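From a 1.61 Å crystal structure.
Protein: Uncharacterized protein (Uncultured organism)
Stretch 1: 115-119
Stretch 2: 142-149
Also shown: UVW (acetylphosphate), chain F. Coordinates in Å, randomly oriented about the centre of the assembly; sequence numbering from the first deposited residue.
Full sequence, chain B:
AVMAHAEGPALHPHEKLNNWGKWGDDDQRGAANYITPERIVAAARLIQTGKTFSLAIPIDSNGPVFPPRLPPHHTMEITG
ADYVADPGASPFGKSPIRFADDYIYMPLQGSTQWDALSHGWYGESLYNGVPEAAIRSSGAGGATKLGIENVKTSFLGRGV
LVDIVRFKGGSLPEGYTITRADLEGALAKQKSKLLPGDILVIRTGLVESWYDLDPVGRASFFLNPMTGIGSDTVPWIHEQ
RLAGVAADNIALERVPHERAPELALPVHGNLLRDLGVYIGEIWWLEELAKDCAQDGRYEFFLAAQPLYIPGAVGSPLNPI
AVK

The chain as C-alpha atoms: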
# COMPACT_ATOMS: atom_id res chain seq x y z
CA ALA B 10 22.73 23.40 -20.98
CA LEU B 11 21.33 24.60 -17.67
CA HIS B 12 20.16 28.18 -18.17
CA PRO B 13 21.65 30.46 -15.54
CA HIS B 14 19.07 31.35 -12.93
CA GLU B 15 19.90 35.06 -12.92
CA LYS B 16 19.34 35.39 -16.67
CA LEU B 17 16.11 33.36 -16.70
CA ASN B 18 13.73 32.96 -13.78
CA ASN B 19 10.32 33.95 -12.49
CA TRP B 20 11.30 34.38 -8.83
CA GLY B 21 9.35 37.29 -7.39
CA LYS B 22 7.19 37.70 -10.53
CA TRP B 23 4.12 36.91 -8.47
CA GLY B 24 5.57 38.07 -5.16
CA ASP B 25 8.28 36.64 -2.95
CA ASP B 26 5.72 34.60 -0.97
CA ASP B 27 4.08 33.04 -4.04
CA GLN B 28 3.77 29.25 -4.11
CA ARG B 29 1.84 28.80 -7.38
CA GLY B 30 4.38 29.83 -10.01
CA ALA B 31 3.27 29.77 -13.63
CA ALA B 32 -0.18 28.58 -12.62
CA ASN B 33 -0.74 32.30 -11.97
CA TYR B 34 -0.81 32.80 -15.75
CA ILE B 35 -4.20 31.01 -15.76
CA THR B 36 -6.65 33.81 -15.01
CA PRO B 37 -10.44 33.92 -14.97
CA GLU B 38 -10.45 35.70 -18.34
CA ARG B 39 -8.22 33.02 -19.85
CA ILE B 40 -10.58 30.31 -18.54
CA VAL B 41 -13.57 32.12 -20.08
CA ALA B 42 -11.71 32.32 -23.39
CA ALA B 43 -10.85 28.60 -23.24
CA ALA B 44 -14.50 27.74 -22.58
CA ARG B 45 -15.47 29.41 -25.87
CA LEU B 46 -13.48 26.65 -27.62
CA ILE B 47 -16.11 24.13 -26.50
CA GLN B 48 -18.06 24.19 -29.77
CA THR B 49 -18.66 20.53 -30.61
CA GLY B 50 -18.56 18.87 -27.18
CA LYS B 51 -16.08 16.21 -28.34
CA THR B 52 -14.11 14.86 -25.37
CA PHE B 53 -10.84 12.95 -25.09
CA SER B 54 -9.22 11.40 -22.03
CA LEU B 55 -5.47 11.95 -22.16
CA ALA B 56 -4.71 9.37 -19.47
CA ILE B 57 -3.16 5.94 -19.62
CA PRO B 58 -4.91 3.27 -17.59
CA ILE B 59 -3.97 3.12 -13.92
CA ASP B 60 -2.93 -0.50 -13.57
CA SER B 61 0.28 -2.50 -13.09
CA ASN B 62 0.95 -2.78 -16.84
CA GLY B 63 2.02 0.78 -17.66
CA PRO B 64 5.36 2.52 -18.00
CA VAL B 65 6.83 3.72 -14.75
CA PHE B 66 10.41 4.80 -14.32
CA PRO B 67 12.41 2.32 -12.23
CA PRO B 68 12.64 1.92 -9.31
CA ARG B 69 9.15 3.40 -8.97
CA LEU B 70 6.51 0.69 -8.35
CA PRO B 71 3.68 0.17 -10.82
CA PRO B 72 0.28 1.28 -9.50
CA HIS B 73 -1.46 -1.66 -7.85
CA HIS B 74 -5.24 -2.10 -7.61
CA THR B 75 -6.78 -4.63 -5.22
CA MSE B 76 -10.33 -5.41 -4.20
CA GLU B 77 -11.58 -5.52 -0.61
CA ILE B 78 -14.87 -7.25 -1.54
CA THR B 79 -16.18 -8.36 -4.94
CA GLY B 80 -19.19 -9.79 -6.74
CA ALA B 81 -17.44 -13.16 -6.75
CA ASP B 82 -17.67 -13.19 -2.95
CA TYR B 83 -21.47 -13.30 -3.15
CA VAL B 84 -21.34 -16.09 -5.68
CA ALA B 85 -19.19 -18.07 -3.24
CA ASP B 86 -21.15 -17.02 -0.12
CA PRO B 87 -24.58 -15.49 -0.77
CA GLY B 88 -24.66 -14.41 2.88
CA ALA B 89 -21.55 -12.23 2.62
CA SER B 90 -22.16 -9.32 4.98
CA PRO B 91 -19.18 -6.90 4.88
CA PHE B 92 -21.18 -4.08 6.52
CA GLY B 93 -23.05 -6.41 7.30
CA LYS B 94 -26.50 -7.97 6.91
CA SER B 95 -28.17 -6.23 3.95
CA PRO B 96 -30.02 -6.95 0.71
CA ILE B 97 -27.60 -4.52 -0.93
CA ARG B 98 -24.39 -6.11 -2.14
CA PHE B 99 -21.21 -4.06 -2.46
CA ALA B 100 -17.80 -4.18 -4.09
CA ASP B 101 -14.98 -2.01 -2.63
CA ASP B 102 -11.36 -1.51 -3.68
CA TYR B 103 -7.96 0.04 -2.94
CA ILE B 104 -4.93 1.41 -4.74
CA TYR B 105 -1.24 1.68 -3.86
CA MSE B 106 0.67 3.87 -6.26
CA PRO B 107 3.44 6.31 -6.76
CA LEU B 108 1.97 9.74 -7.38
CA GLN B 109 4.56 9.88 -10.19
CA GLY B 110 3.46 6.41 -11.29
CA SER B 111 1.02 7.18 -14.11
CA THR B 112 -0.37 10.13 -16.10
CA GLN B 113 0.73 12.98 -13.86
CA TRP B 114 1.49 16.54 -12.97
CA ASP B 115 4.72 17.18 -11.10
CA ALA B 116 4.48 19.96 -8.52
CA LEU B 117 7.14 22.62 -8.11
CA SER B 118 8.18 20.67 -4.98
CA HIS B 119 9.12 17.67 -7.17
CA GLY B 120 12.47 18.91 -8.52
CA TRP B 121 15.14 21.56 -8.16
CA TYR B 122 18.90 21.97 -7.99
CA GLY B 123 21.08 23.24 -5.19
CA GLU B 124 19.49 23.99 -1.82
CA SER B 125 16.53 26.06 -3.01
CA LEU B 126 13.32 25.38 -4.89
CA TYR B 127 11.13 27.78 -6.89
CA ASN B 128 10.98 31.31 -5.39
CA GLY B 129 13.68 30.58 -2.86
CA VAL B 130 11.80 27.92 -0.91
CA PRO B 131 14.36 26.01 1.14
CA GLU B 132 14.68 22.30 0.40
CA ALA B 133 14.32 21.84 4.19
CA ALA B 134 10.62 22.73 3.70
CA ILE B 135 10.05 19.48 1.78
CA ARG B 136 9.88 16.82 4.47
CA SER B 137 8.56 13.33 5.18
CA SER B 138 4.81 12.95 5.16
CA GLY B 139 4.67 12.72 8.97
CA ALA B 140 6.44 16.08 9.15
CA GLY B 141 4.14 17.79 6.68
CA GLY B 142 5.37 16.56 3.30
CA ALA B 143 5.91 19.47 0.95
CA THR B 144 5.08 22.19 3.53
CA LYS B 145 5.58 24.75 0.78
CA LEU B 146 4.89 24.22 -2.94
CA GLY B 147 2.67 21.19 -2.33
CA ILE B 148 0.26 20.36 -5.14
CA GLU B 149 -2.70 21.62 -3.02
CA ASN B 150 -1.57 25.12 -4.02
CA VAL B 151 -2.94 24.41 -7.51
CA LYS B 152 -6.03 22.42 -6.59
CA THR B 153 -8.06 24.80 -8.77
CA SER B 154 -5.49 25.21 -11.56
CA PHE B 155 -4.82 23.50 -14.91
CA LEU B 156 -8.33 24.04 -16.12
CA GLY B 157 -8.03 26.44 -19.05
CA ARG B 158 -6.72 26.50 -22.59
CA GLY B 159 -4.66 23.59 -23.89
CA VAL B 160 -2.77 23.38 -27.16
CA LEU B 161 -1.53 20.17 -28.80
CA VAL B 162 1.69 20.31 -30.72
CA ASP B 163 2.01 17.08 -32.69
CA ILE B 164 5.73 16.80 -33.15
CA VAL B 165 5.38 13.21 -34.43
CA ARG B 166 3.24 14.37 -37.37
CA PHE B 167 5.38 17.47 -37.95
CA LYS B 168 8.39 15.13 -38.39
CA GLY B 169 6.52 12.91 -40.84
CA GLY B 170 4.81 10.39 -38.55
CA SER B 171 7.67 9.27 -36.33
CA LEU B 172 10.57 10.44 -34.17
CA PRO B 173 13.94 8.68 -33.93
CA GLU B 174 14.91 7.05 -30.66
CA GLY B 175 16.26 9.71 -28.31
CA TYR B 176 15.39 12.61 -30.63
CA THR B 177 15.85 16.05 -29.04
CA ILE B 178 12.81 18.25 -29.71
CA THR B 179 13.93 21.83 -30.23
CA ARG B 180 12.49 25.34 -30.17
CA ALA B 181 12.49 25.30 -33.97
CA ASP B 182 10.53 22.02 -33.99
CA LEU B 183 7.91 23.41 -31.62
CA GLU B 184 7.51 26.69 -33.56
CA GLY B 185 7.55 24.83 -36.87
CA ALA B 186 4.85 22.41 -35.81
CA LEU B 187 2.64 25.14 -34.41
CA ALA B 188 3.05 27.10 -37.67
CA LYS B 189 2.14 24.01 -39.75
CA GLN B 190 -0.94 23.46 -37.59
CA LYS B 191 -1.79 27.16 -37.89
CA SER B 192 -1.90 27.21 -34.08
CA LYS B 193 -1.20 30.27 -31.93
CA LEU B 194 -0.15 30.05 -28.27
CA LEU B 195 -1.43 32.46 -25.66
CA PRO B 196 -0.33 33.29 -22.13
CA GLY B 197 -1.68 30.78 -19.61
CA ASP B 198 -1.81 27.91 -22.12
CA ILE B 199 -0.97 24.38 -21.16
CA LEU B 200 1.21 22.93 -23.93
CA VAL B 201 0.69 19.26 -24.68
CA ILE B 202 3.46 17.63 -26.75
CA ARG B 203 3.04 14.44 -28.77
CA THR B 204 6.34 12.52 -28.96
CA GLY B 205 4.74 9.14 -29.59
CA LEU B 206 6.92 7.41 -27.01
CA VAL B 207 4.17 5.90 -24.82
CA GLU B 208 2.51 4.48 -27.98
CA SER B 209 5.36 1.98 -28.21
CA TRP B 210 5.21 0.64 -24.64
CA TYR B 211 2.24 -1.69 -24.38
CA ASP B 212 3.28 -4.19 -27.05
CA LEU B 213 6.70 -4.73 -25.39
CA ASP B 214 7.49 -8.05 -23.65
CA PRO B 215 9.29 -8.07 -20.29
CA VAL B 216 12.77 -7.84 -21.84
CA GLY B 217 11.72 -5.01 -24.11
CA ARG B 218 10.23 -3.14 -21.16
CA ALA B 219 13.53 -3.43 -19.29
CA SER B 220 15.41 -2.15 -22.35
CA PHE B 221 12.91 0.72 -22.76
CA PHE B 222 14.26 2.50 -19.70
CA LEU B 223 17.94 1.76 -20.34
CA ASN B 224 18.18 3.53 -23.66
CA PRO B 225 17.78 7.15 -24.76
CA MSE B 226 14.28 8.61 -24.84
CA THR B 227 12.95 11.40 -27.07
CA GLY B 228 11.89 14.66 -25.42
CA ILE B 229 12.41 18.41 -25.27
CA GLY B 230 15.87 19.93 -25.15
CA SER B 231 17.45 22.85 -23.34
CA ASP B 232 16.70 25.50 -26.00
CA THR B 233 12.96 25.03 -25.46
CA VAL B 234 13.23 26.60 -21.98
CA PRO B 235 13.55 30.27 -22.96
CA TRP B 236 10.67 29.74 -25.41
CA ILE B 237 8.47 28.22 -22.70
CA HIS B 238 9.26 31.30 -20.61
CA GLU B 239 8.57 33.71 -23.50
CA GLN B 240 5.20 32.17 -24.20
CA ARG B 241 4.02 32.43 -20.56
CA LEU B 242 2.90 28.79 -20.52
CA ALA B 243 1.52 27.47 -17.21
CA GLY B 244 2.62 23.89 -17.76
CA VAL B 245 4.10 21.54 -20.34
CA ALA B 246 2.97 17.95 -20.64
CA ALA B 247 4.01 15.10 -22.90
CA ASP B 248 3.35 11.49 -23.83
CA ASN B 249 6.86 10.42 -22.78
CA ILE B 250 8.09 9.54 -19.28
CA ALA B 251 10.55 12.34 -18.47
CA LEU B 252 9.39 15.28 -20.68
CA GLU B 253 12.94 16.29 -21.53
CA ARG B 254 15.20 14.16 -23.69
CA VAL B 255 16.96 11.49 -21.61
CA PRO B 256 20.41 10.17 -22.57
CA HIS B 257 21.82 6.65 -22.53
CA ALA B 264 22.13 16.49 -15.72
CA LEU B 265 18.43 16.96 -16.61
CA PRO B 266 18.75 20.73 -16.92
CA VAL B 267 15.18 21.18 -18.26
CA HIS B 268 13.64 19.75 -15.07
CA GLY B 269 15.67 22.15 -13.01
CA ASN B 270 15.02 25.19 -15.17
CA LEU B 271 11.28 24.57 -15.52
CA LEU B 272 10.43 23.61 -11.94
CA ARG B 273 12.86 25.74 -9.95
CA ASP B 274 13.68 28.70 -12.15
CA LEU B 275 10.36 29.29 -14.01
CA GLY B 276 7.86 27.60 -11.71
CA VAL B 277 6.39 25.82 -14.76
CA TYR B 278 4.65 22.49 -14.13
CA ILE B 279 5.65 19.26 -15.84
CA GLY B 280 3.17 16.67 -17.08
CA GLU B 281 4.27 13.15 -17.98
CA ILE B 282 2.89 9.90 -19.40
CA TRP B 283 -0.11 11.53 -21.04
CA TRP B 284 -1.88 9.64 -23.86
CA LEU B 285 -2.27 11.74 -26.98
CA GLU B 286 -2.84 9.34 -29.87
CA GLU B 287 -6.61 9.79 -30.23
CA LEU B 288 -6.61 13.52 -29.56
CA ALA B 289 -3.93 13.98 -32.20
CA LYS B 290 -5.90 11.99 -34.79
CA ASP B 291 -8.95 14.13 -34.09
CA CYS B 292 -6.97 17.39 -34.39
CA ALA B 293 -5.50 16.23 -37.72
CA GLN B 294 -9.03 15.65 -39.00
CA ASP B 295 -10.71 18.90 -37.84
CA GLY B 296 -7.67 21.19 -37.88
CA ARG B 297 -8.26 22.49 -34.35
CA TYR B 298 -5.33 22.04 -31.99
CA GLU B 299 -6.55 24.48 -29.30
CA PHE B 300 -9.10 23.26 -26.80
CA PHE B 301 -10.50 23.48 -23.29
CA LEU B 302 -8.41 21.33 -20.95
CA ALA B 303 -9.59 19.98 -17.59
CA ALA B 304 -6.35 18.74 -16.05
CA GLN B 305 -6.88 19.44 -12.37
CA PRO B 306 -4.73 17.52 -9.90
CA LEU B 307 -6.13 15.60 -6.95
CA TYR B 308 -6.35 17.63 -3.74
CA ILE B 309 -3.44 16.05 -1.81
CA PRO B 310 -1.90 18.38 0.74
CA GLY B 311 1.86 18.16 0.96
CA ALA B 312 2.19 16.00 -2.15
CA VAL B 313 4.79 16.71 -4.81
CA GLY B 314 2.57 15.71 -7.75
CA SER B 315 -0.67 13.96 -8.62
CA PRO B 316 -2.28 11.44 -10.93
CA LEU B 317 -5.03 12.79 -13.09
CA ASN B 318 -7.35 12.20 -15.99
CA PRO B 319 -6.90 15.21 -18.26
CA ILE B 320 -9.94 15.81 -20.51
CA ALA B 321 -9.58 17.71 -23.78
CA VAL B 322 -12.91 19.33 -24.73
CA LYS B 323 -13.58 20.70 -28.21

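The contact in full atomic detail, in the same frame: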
# COMPACT_ATOMS: atom_id res chain seq x y z
N ASP B 115 3.69 17.03 -12.11
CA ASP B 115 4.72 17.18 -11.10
C ASP B 115 4.62 18.56 -10.53
O ASP B 115 4.59 19.54 -11.27
CB ASP B 115 6.09 16.94 -11.69
CG ASP B 115 6.21 15.55 -12.30
OD1 ASP B 115 5.47 14.63 -11.88
OD2 ASP B 115 7.04 15.39 -13.22
N ALA B 116 4.52 18.66 -9.21
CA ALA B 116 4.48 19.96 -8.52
C ALA B 116 5.84 20.63 -8.55
O ALA B 116 6.85 20.00 -8.86
CB ALA B 116 4.03 19.78 -7.10
N LEU B 117 5.87 21.90 -8.16
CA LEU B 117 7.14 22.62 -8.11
C LEU B 117 8.02 22.09 -6.96
O LEU B 117 9.21 22.37 -6.91
CB LEU B 117 6.89 24.12 -7.96
CG LEU B 117 5.97 24.71 -9.01
CD1 LEU B 117 5.86 26.21 -8.80
CD2 LEU B 117 6.42 24.39 -10.45
N SER B 118 7.42 21.35 -6.04
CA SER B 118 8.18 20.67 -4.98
C SER B 118 8.82 19.37 -5.44
O SER B 118 9.51 18.71 -4.66
CB SER B 118 7.26 20.39 -3.79
OG SER B 118 6.02 19.84 -4.22
N HIS B 119 8.59 18.95 -6.69
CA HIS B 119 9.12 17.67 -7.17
C HIS B 119 10.60 17.71 -7.56
O HIS B 119 11.27 16.68 -7.49
CB HIS B 119 8.30 17.18 -8.38
CG HIS B 119 8.86 15.96 -9.05
ND1 HIS B 119 9.04 14.76 -8.38
CD2 HIS B 119 9.28 15.74 -10.32
CE1 HIS B 119 9.55 13.87 -9.21
NE2 HIS B 119 9.70 14.44 -10.40
N GLY B 142 5.13 16.72 4.72
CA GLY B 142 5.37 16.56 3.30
C GLY B 142 5.97 17.82 2.72
O GLY B 142 6.78 18.48 3.37
N ALA B 143 5.55 18.18 1.52
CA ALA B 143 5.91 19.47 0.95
C ALA B 143 5.15 20.59 1.69
O ALA B 143 3.99 20.88 1.37
CB ALA B 143 5.62 19.49 -0.52
N THR B 144 5.78 21.21 2.69
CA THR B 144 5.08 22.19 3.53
C THR B 144 4.93 23.52 2.82
O THR B 144 4.12 24.37 3.21
CB THR B 144 5.80 22.42 4.88
OG1 THR B 144 7.08 23.04 4.68
CG2 THR B 144 5.95 21.11 5.62
N LYS B 145 5.73 23.68 1.76
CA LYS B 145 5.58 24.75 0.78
C LYS B 145 5.63 24.08 -0.59
O LYS B 145 6.27 23.04 -0.77
CB LYS B 145 6.69 25.79 0.94
CG LYS B 145 6.53 26.69 2.16
CD LYS B 145 7.55 27.80 2.21
CE LYS B 145 7.18 28.78 3.32
NZ LYS B 145 8.06 29.99 3.25
N LEU B 146 4.92 24.67 -1.55
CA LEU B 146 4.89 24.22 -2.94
C LEU B 146 4.26 22.82 -3.13
O LEU B 146 4.47 22.17 -4.17
CB LEU B 146 6.29 24.21 -3.54
CG LEU B 146 7.10 25.52 -3.44
CD1 LEU B 146 8.49 25.36 -4.05
CD2 LEU B 146 6.38 26.70 -4.07
N GLY B 147 3.46 22.38 -2.16
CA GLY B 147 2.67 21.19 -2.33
C GLY B 147 1.63 21.40 -3.42
O GLY B 147 1.25 22.53 -3.73
N ILE B 148 1.19 20.30 -4.02
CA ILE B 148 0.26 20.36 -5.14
C ILE B 148 -1.11 20.95 -4.72
O ILE B 148 -1.87 21.37 -5.60
CB ILE B 148 0.08 18.95 -5.77
CG1 ILE B 148 -0.49 19.03 -7.18
CG2 ILE B 148 -0.80 18.04 -4.92
CD1 ILE B 148 0.47 19.53 -8.21
N GLU B 149 -1.41 21.05 -3.43
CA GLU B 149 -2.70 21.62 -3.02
C GLU B 149 -2.77 23.10 -3.41
O GLU B 149 -3.87 23.67 -3.52
CB GLU B 149 -2.98 21.44 -1.52
CG GLU B 149 -2.20 22.30 -0.52
CD GLU B 149 -0.75 21.88 -0.29
OE1 GLU B 149 -0.25 20.91 -0.90
OE2 GLU B 149 -0.11 22.56 0.55
C1 UVW F . 12.72 10.88 -13.61
O1 UVW F . 12.32 10.30 -12.66
C1M UVW F . 14.06 10.50 -14.23
O2 UVW F . 11.98 11.92 -14.19
P UVW F . 10.59 12.51 -13.53
O1P UVW F . 10.76 12.77 -12.05
O2P UVW F . 10.31 13.80 -14.27
O3P UVW F . 9.44 11.57 -13.72
O HOH W 1 3.71 23.05 -6.64

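Loops that lack the regular ladder of a sheet can be held together by a single backbone carbonyl that serves several partners, and this contact is a compact example. Residues Ala116 to His119 form a type I beta turn, closed by His119 N donating to Ala116 O at 3.0 Å, and the second stretch runs past it mostly as loop, with a 3-10 segment beginning at Ile148. Ala116 CA lies 5.4 Å from Ile148 CA and Ser118 CA 5.3 Å from Leu146 CA, so the two chains run in opposite directions here.

Following that stretch, Gly142 stays clear of the turn, its positive phi being one that glycine accommodates readily. Ala143 makes the first contact, its CB 3.7 Å from Ser118 OG. Thr144 is out of reach, and Lys145 starts sideways and its side chain ends far from the turn, though Lys145 O lies 4.1 Å from Ser118 CB.

Leu146 is the hub. Its O accepts a hydrogen bond from Ser118 OG at 2.8 Å, with Ser118 in the p rotamer, and a second from a water at 2.7 Å; that water in turn accepts from Leu117 N at 2.9 Å, so the turn backbone is tied to the same carbonyl. The side chain adds a loose apolar contact: Leu146 CD1 lies 4.4 Å from Leu117 CB.

At Gly147 a CB would point away from the turn and clash with Glu149 OE1. Ile148 then reaches back, its CD1 lying 3.7 Å from Ala116 CB, an apolar contact beside the hydrogen-bonded carbonyl. Glu149 does not touch the turn.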